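Long-range contacts in telethonin (Homo sapiens, PDB 1YA5), which joins the N-terminal Ig-like domains of two titin molecules in an antiparallel assembly at the sarcomeric Z-disk and regulates muscle assembly: residues Met1-Glu5 and Leu30-Pro34; Gln56-Leu60 and Met71-Gly75; Pro65-Met69 and Glu80-Pro84. The protein carries 4 engineered substitutions. The contacts are given in a common frame with arbitrary orientation. Residue numbers count along the deposited sequence, not the author numbering.

Contact 1 (Met1-Glu5 and Leu30-Pro34). With SO4 (sulfate ion), chain G.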
loop_
_atom_site.group_PDB
_atom_site.type_symbol
_atom_site.label_atom_id
_atom_site.label_comp_id
_atom_site.label_asym_id
_atom_site.label_seq_id
_atom_site.Cartn_x
_atom_site.Cartn_y
_atom_site.Cartn_z
ATOM N N MET C 1 -0.324 5.741 12.002
ATOM C CA MET C 1 0.038 7.186 12.036
ATOM C C MET C 1 -0.877 7.937 11.072
ATOM O O MET C 1 -2.091 7.898 11.269
ATOM C CB MET C 1 1.538 7.390 11.799
ATOM C CG MET C 1 2.382 6.468 12.693
ATOM S SD MET C 1 1.384 5.223 13.638
ATOM C CE MET C 1 1.437 3.723 12.647
ATOM N N ALA C 2 -0.359 8.606 10.046
ATOM C CA ALA C 2 -1.287 9.337 9.167
ATOM C C ALA C 2 -1.560 8.643 7.835
ATOM O O ALA C 2 -0.932 8.970 6.832
ATOM C CB ALA C 2 -0.826 10.790 8.947
ATOM N N THR C 3 -2.490 7.691 7.820
ATOM C CA THR C 3 -3.060 7.204 6.562
ATOM C C THR C 3 -3.217 8.374 5.600
ATOM O O THR C 3 -3.580 9.464 6.014
ATOM C CB THR C 3 -4.445 6.587 6.788
ATOM O OG1 THR C 3 -4.816 6.784 8.152
ATOM C CG2 THR C 3 -4.432 5.087 6.550
ATOM N N SER C 4 -2.925 8.149 4.322
ATOM C CA SER C 4 -3.216 9.136 3.293
ATOM C C SER C 4 -4.252 8.534 2.395
ATOM O O SER C 4 -4.139 7.377 2.012
ATOM C CB SER C 4 -1.976 9.475 2.463
ATOM O OG SER C 4 -0.824 9.632 3.281
ATOM N N GLU C 5 -5.257 9.325 2.052
ATOM C CA GLU C 5 -6.340 8.868 1.202
ATOM C C GLU C 5 -6.296 9.655 -0.101
ATOM O O GLU C 5 -6.521 10.853 -0.110
ATOM C CB GLU C 5 -7.695 9.079 1.912
ATOM C CG GLU C 5 -8.498 7.800 2.181
ATOM C CD GLU C 5 -8.400 6.758 1.043
ATOM O OE1 GLU C 5 -8.042 5.590 1.331
ATOM O OE2 GLU C 5 -8.691 7.085 -0.143
ATOM N N LEU C 30 -3.009 4.729 1.863
ATOM C CA LEU C 30 -1.684 4.481 2.443
ATOM C C LEU C 30 -1.736 4.574 3.941
ATOM O O LEU C 30 -2.139 5.603 4.489
ATOM C CB LEU C 30 -0.686 5.529 1.961
ATOM C CG LEU C 30 0.791 5.173 2.152
ATOM C CD1 LEU C 30 1.310 4.239 1.005
ATOM C CD2 LEU C 30 1.618 6.440 2.227
ATOM N N SER C 31 -1.316 3.523 4.627
ATOM C CA SER C 31 -1.260 3.621 6.078
ATOM C C SER C 31 0.072 3.244 6.690
ATOM O O SER C 31 0.913 2.579 6.056
ATOM C CB SER C 31 -2.396 2.855 6.768
ATOM O OG SER C 31 -2.849 1.775 5.978
ATOM N N THR C 32 0.226 3.682 7.943
ATOM C CA THR C 32 1.374 3.385 8.778
ATOM C C THR C 32 1.025 2.287 9.763
ATOM O O THR C 32 -0.013 2.359 10.422
ATOM C CB THR C 32 1.751 4.636 9.560
ATOM O OG1 THR C 32 2.050 5.681 8.630
ATOM C CG2 THR C 32 2.994 4.422 10.410
ATOM N N ARG C 33 1.882 1.271 9.863
ATOM C CA ARG C 33 1.747 0.282 10.925
ATOM C C ARG C 33 2.777 0.522 12.014
ATOM O O ARG C 33 3.947 0.772 11.727
ATOM C CB ARG C 33 1.896 -1.136 10.384
ATOM C CG ARG C 33 1.162 -1.392 9.088
ATOM C CD ARG C 33 -0.322 -1.533 9.315
ATOM N NE ARG C 33 -0.612 -2.407 10.447
ATOM C CZ ARG C 33 -1.640 -2.238 11.267
ATOM N NH1 ARG C 33 -2.468 -1.222 11.082
ATOM N NH2 ARG C 33 -1.837 -3.075 12.274
ATOM N N PRO C 34 2.349 0.438 13.279
ATOM C CA PRO C 34 3.250 0.668 14.411
ATOM C C PRO C 34 4.524 -0.159 14.297
ATOM O O PRO C 34 4.575 -1.143 13.556
ATOM C CB PRO C 34 2.435 0.183 15.613
ATOM C CG PRO C 34 1.272 -0.610 15.009
ATOM C CD PRO C 34 0.992 0.085 13.721
HETATM S S SO4 G . -5.791 -3.732 12.336
HETATM O O1 SO4 G . -7.040 -4.091 13.013
HETATM O O2 SO4 G . -5.623 -4.555 11.135
HETATM O O3 SO4 G . -5.828 -2.322 11.938
HETATM O O4 SO4 G . -4.661 -3.932 13.250
#

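Contact 2 (Gln56-Leu60 and Met71-Gly75). Engineered in segment 56-60: S57 (natural residue Cys). With SO4 (sulfate ion), chain H.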
loop_
_atom_site.group_PDB
_atom_site.type_symbol
_atom_site.label_atom_id
_atom_site.label_comp_id
_atom_site.label_asym_id
_atom_site.label_seq_id
_atom_site.Cartn_x
_atom_site.Cartn_y
_atom_site.Cartn_z
ATOM N N GLN C 56 8.422 0.636 11.661
ATOM C CA GLN C 56 7.200 0.874 10.918
ATOM C C GLN C 56 7.261 0.298 9.526
ATOM O O GLN C 56 8.338 0.173 8.917
ATOM C CB GLN C 56 6.943 2.345 10.796
ATOM C CG GLN C 56 6.971 3.050 12.124
ATOM C CD GLN C 56 6.347 4.382 12.038
ATOM O OE1 GLN C 56 6.601 5.125 11.098
ATOM N NE2 GLN C 56 5.495 4.697 12.992
ATOM N N SER C 57 6.093 -0.060 9.018
ATOM C CA SER C 57 5.959 -0.303 7.601
ATOM C C SER C 57 4.695 0.383 7.101
ATOM O O SER C 57 3.725 0.500 7.826
ATOM C CB SER C 57 5.976 -1.793 7.297
ATOM O OG SER C 57 4.695 -2.332 7.488
ATOM N N GLN C 58 4.744 0.868 5.873
ATOM C CA GLN C 58 3.638 1.582 5.254
ATOM C C GLN C 58 2.997 0.640 4.245
ATOM O O GLN C 58 3.659 0.150 3.330
ATOM C CB GLN C 58 4.157 2.834 4.524
ATOM C CG GLN C 58 4.820 3.912 5.412
ATOM C CD GLN C 58 5.820 4.790 4.636
ATOM O OE1 GLN C 58 5.581 5.977 4.427
ATOM N NE2 GLN C 58 6.940 4.195 4.208
ATOM N N VAL C 59 1.709 0.388 4.418
ATOM C CA VAL C 59 0.997 -0.452 3.487
ATOM C C VAL C 59 0.130 0.288 2.486
ATOM O O VAL C 59 -0.446 1.339 2.773
ATOM C CB VAL C 59 0.254 -1.630 4.149
ATOM C CG1 VAL C 59 0.325 -1.560 5.678
ATOM C CG2 VAL C 59 -1.162 -1.730 3.641
ATOM N N LEU C 60 0.075 -0.282 1.293
ATOM C CA LEU C 60 -0.568 0.349 0.185
ATOM C C LEU C 60 -1.695 -0.513 -0.291
ATOM O O LEU C 60 -1.510 -1.701 -0.586
ATOM C CB LEU C 60 0.435 0.552 -0.940
ATOM C CG LEU C 60 -0.027 1.404 -2.119
ATOM C CD1 LEU C 60 1.071 2.369 -2.406
ATOM C CD2 LEU C 60 -0.353 0.539 -3.362
ATOM N N MET C 71 -1.961 -4.018 -4.056
ATOM C CA MET C 71 -1.557 -3.822 -2.657
ATOM C C MET C 71 -0.198 -4.402 -2.329
ATOM O O MET C 71 0.353 -5.263 -3.056
ATOM C CB MET C 71 -2.590 -4.380 -1.688
ATOM C CG MET C 71 -2.694 -5.875 -1.666
ATOM S SD MET C 71 -4.249 -6.528 -1.042
ATOM C CE MET C 71 -5.467 -5.874 -2.206
ATOM N N GLY C 72 0.347 -3.915 -1.224
ATOM C CA GLY C 72 1.646 -4.364 -0.757
ATOM C C GLY C 72 2.280 -3.424 0.237
ATOM O O GLY C 72 1.619 -2.543 0.811
ATOM N N ILE C 73 3.577 -3.628 0.453
ATOM C CA ILE C 73 4.336 -2.877 1.442
ATOM C C ILE C 73 5.159 -1.850 0.709
ATOM O O ILE C 73 5.932 -2.179 -0.190
ATOM C CB ILE C 73 5.226 -3.816 2.298
ATOM C CG1 ILE C 73 4.356 -4.830 3.071
ATOM C CG2 ILE C 73 6.024 -3.020 3.315
ATOM C CD1 ILE C 73 3.523 -4.187 4.228
ATOM N N LEU C 74 4.968 -0.595 1.065
ATOM C CA LEU C 74 5.673 0.461 0.395
ATOM C C LEU C 74 7.156 0.192 0.544
ATOM O O LEU C 74 7.654 0.092 1.663
ATOM C CB LEU C 74 5.330 1.818 1.010
ATOM C CG LEU C 74 6.024 2.945 0.245
ATOM C CD1 LEU C 74 5.541 3.008 -1.210
ATOM C CD2 LEU C 74 5.824 4.278 0.932
ATOM N N GLY C 75 7.861 0.046 -0.573
ATOM C CA GLY C 75 9.292 -0.114 -0.498
ATOM C C GLY C 75 9.661 -1.544 -0.785
ATOM O O GLY C 75 10.808 -1.857 -1.064
HETATM S S SO4 H . 5.005 4.161 16.678
HETATM O O1 SO4 H . 5.498 3.142 17.603
HETATM O O2 SO4 H . 3.955 3.584 15.849
HETATM O O3 SO4 H . 6.102 4.625 15.839
HETATM O O4 SO4 H . 4.463 5.288 17.435
#

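Contact 3 (Pro65-Met69 and Glu80-Pro84)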
loop_
_atom_site.group_PDB
_atom_site.type_symbol
_atom_site.label_atom_id
_atom_site.label_comp_id
_atom_site.label_asym_id
_atom_site.label_seq_id
_atom_site.Cartn_x
_atom_site.Cartn_y
_atom_site.Cartn_z
ATOM N N PRO C 65 -12.117 1.103 -10.802
ATOM C CA PRO C 65 -13.409 0.778 -11.382
ATOM C C PRO C 65 -13.324 -0.481 -12.240
ATOM O O PRO C 65 -14.268 -1.246 -12.250
ATOM C CB PRO C 65 -13.737 1.995 -12.245
ATOM C CG PRO C 65 -12.744 3.028 -11.888
ATOM C CD PRO C 65 -11.527 2.317 -11.391
ATOM N N TRP C 66 -12.236 -0.717 -12.958
ATOM C CA TRP C 66 -12.205 -1.960 -13.734
ATOM C C TRP C 66 -11.778 -3.206 -12.936
ATOM O O TRP C 66 -11.188 -4.126 -13.494
ATOM C CB TRP C 66 -11.364 -1.816 -14.993
ATOM C CG TRP C 66 -10.007 -1.244 -14.774
ATOM C CD1 TRP C 66 -8.819 -1.902 -14.858
ATOM C CD2 TRP C 66 -9.685 0.117 -14.444
ATOM N NE1 TRP C 66 -7.779 -1.044 -14.620
ATOM C CE2 TRP C 66 -8.280 0.201 -14.349
ATOM C CE3 TRP C 66 -10.445 1.266 -14.219
ATOM C CZ2 TRP C 66 -7.614 1.398 -14.057
ATOM C CZ3 TRP C 66 -9.789 2.455 -13.918
ATOM C CH2 TRP C 66 -8.385 2.510 -13.841
ATOM N N LEU C 67 -12.059 -3.211 -11.630
ATOM C CA LEU C 67 -11.959 -4.410 -10.786
ATOM C C LEU C 67 -10.546 -5.016 -10.660
ATOM O O LEU C 67 -10.363 -6.241 -10.548
ATOM C CB LEU C 67 -12.979 -5.449 -11.242
ATOM C CG LEU C 67 -14.448 -5.024 -11.169
ATOM C CD1 LEU C 67 -15.310 -5.863 -12.093
ATOM C CD2 LEU C 67 -14.980 -5.112 -9.737
ATOM N N MET C 68 -9.547 -4.141 -10.672
ATOM C CA MET C 68 -8.181 -4.526 -10.438
ATOM C C MET C 68 -7.742 -3.910 -9.110
ATOM O O MET C 68 -7.827 -2.674 -8.906
ATOM C CB MET C 68 -7.331 -3.970 -11.553
ATOM C CG MET C 68 -6.496 -5.023 -12.237
ATOM S SD MET C 68 -6.404 -4.754 -14.015
ATOM C CE MET C 68 -8.104 -4.870 -14.427
ATOM N N MET C 69 -7.292 -4.762 -8.192
ATOM C CA MET C 69 -6.702 -4.267 -6.972
ATOM C C MET C 69 -5.193 -4.419 -6.982
ATOM O O MET C 69 -4.606 -5.286 -7.668
ATOM C CB MET C 69 -7.286 -4.964 -5.757
ATOM C CG MET C 69 -8.486 -4.276 -5.229
ATOM S SD MET C 69 -9.062 -4.977 -3.714
ATOM C CE MET C 69 -8.687 -3.589 -2.622
ATOM N N GLU C 80 -1.030 -7.730 -7.462
ATOM C CA GLU C 80 -2.204 -7.349 -8.216
ATOM C C GLU C 80 -3.249 -8.463 -8.293
ATOM O O GLU C 80 -2.933 -9.620 -8.581
ATOM C CB GLU C 80 -1.787 -6.900 -9.607
ATOM C CG GLU C 80 -2.909 -6.330 -10.454
ATOM C CD GLU C 80 -2.394 -5.671 -11.727
ATOM O OE1 GLU C 80 -2.315 -4.415 -11.725
ATOM O OE2 GLU C 80 -2.079 -6.392 -12.720
ATOM N N TYR C 81 -4.502 -8.104 -8.052
ATOM C CA TYR C 81 -5.595 -9.061 -8.064
ATOM C C TYR C 81 -6.666 -8.664 -9.070
ATOM O O TYR C 81 -6.940 -7.489 -9.257
ATOM C CB TYR C 81 -6.219 -9.149 -6.677
ATOM C CG TYR C 81 -5.256 -9.565 -5.584
ATOM C CD1 TYR C 81 -4.423 -8.637 -4.966
ATOM C CD2 TYR C 81 -5.206 -10.876 -5.145
ATOM C CE1 TYR C 81 -3.563 -9.016 -3.954
ATOM C CE2 TYR C 81 -4.358 -11.258 -4.145
ATOM C CZ TYR C 81 -3.534 -10.338 -3.550
ATOM O OH TYR C 81 -2.667 -10.755 -2.555
ATOM N N GLN C 82 -7.282 -9.648 -9.713
ATOM C CA GLN C 82 -8.411 -9.381 -10.584
ATOM C C GLN C 82 -9.733 -9.703 -9.903
ATOM O O GLN C 82 -9.974 -10.847 -9.599
ATOM C CB GLN C 82 -8.289 -10.225 -11.831
ATOM C CG GLN C 82 -9.496 -10.089 -12.750
ATOM C CD GLN C 82 -9.573 -8.707 -13.351
ATOM O OE1 GLN C 82 -8.572 -8.201 -13.879
ATOM N NE2 GLN C 82 -10.746 -8.070 -13.255
ATOM N N LEU C 83 -10.589 -8.708 -9.682
ATOM C CA LEU C 83 -11.822 -8.911 -8.921
ATOM C C LEU C 83 -12.996 -9.290 -9.795
ATOM O O LEU C 83 -13.042 -8.915 -10.958
ATOM C CB LEU C 83 -12.205 -7.651 -8.163
ATOM C CG LEU C 83 -11.169 -7.000 -7.261
ATOM C CD1 LEU C 83 -11.869 -6.201 -6.143
ATOM C CD2 LEU C 83 -10.327 -8.122 -6.701
ATOM N N PRO C 84 -13.960 -10.044 -9.236
ATOM C CA PRO C 84 -13.887 -10.737 -7.935
ATOM C C PRO C 84 -12.876 -11.865 -7.942
ATOM O O PRO C 84 -12.746 -12.555 -8.943
ATOM C CB PRO C 84 -15.287 -11.325 -7.788
ATOM C CG PRO C 84 -15.777 -11.462 -9.201
ATOM C CD PRO C 84 -15.278 -10.230 -9.873
#

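Contact 1 (Met1-Glu5 and Leu30-Pro34)
Backbone hydrogen bonds hold the N-terminus of the chain to the C-terminal part of strand 19-33 at a single point. S4 N donates to L30 O at 2.7 Å and L30 N to S4 O at 2.9 Å, so S4 and L30 form an antiparallel hydrogen-bonded pair. This pair closes the open end of the hairpin made by strands 4-14 and 19-33. The ladder stops there: M1-T3 run on beside S31 and T32 as an extended loop, with the CA atoms of T3 and S31 4.0 Å apart.

The apolar contact is slight: the end of the M1 side chain comes nearer the 30-34 segment, with CE 3.8 Å from P34 CD, though CE is modelled too close to T32 for its position to be exact. S4 OG makes a loose van der Waals approach to L30 CD2 at 4.2 Å. S4 and L30 direct their side chains to the same face of the sheet, where they pack on L96 and K98 of a titin chain. On its other edge the 30-34 segment is bonded through the backbones of S31 and R33 to V59 and S57 of the next strand.

R33 points away from M1-E5. Its NH2 donates to O4 of a sulfate ion, probably from the crystallisation liquor, at 3.1 Å, and its NE forms a salt bridge with E94 of the other titin chain; E5 OE1 is hydrogen-bonded to T29. Cohesion between the segments therefore rests mainly on backbone, whereas R33 is turned outward to titin, in keeping with an adaptor that bridges two titin molecules.

Contact 2 (Gln56-Leu60 and Met71-Gly75)
Two leucines, one on each segment, adopt a t chi1 and bury the largest areas here. L60 (chi1 -171°) packs beyond the pair on L28, L30 and L78 of the flanking strands. L74 (chi1 -177°, chi2 63°) points toward the 56-60 segment and brings its CD2 within 3.5 Å of NE2 of Q58. The m chi1 and t chi2 of Q58 extend its chain alongside that leucine, while its OE1 makes a weak hydrogen bond to K98 of a titin chain. I73 takes an m,m conformation that brings CD1 back over the neighbouring strand, to 4.2 Å from V59 CB and 3.9 Å from OG of S57, an engineered serine in place of the natural cysteine.

These side chains sit on the hairpin of strands 49-62 and 68-73, inside telethonin's antiparallel sheet; the short strand axes are 4.7 Å apart and run at 170°. V59 and I73 form a non-hydrogen-bonded pair and share one face. L60 and G72 form the adjacent hydrogen-bonded pair: L60 N donates to G72 O at 2.8 Å and G72 N to L60 O at 3.0 Å. One step further, L74 N donates to Q58 O at 2.7 Å.

G72 has phi 162° and psi -165°, angles at which a CB would collide with the carbonyl oxygen of M71, so the position calls for glycine. Titin lies against both faces: V59 and I73 pack on L96 and Q13 of one titin chain, L60 and L74 on V16 and L18 of the other. M71, with a p chi1, sends its end away from the 56-60 segment and onto Y81.

Contact 3 (Pro65-Met69 and Glu80-Pro84)
The last hairpin of the telethonin sheet, strands 68-73 and 78-82, closes here at its open end, where 80-84 runs antiparallel to the start of the other strand. E80 comes first. Its CA makes a CA-H...O contact with M69 O at 3.2 Å, and the aliphatic part of M68 meets its carboxylate, with CG 4.2 Å from E80 CD; the carboxylate also forms a weak, long ion pair with R70.

Y81 gives the hydrogen-bonded pair with M69: Y81 N donates to M69 O at 2.8 Å and M69 N to Y81 O at 2.9 Å. Both side chains leave on the same face, their CB atoms 4.4 Å apart, and the ring reaches a titin chain, where it packs on S21 and its hydroxyl makes a weak hydrogen bond with L18.

Q82 faces M68 in the neighbouring non-hydrogen-bonded pair, CA atoms 4.9 Å apart, with M68 CE 3.4 Å from Q82 OE1. The end of its side chain comes nearer the 65-69 segment, and NE2 makes a weak hydrogen bond to L83 O.

At L83 the strand has ended, yet L83 N still donates to L67 O, the shortest of the three backbone bonds at 2.6 Å. L67 has a positive phi of 63° just before strand 68-73. L83 CD1 rests 3.9 Å from M69 SD; L83 also packs on T101 of the same titin chain as Y81, and L67 on A102. P84 follows through a cis peptide bond, which sets P84 CA just 2.9 Å from L83 CA.

Each contact belongs to a different hairpin of one antiparallel sheet, those of contacts 2 and 3 sharing strand 68-73. Contacts 1 and 2 are immediate neighbours, with centres 9 Å apart: S31 O and V59 N approach to 2.8 Å and R33 N and S57 O to 2.9 Å, probable hydrogen bonds that join strands 19-33 and 49-62. The centres of contacts 2 and 3 are 19 Å apart, and they touch where M71 SD lies 3.9 Å from Y81 CE1. Contacts 1 and 3 are separated by about 10 Å between nearest atoms. Along the chain contact 1 closes before the others open, whereas contacts 2 and 3 interleave. All three touch both titin chains.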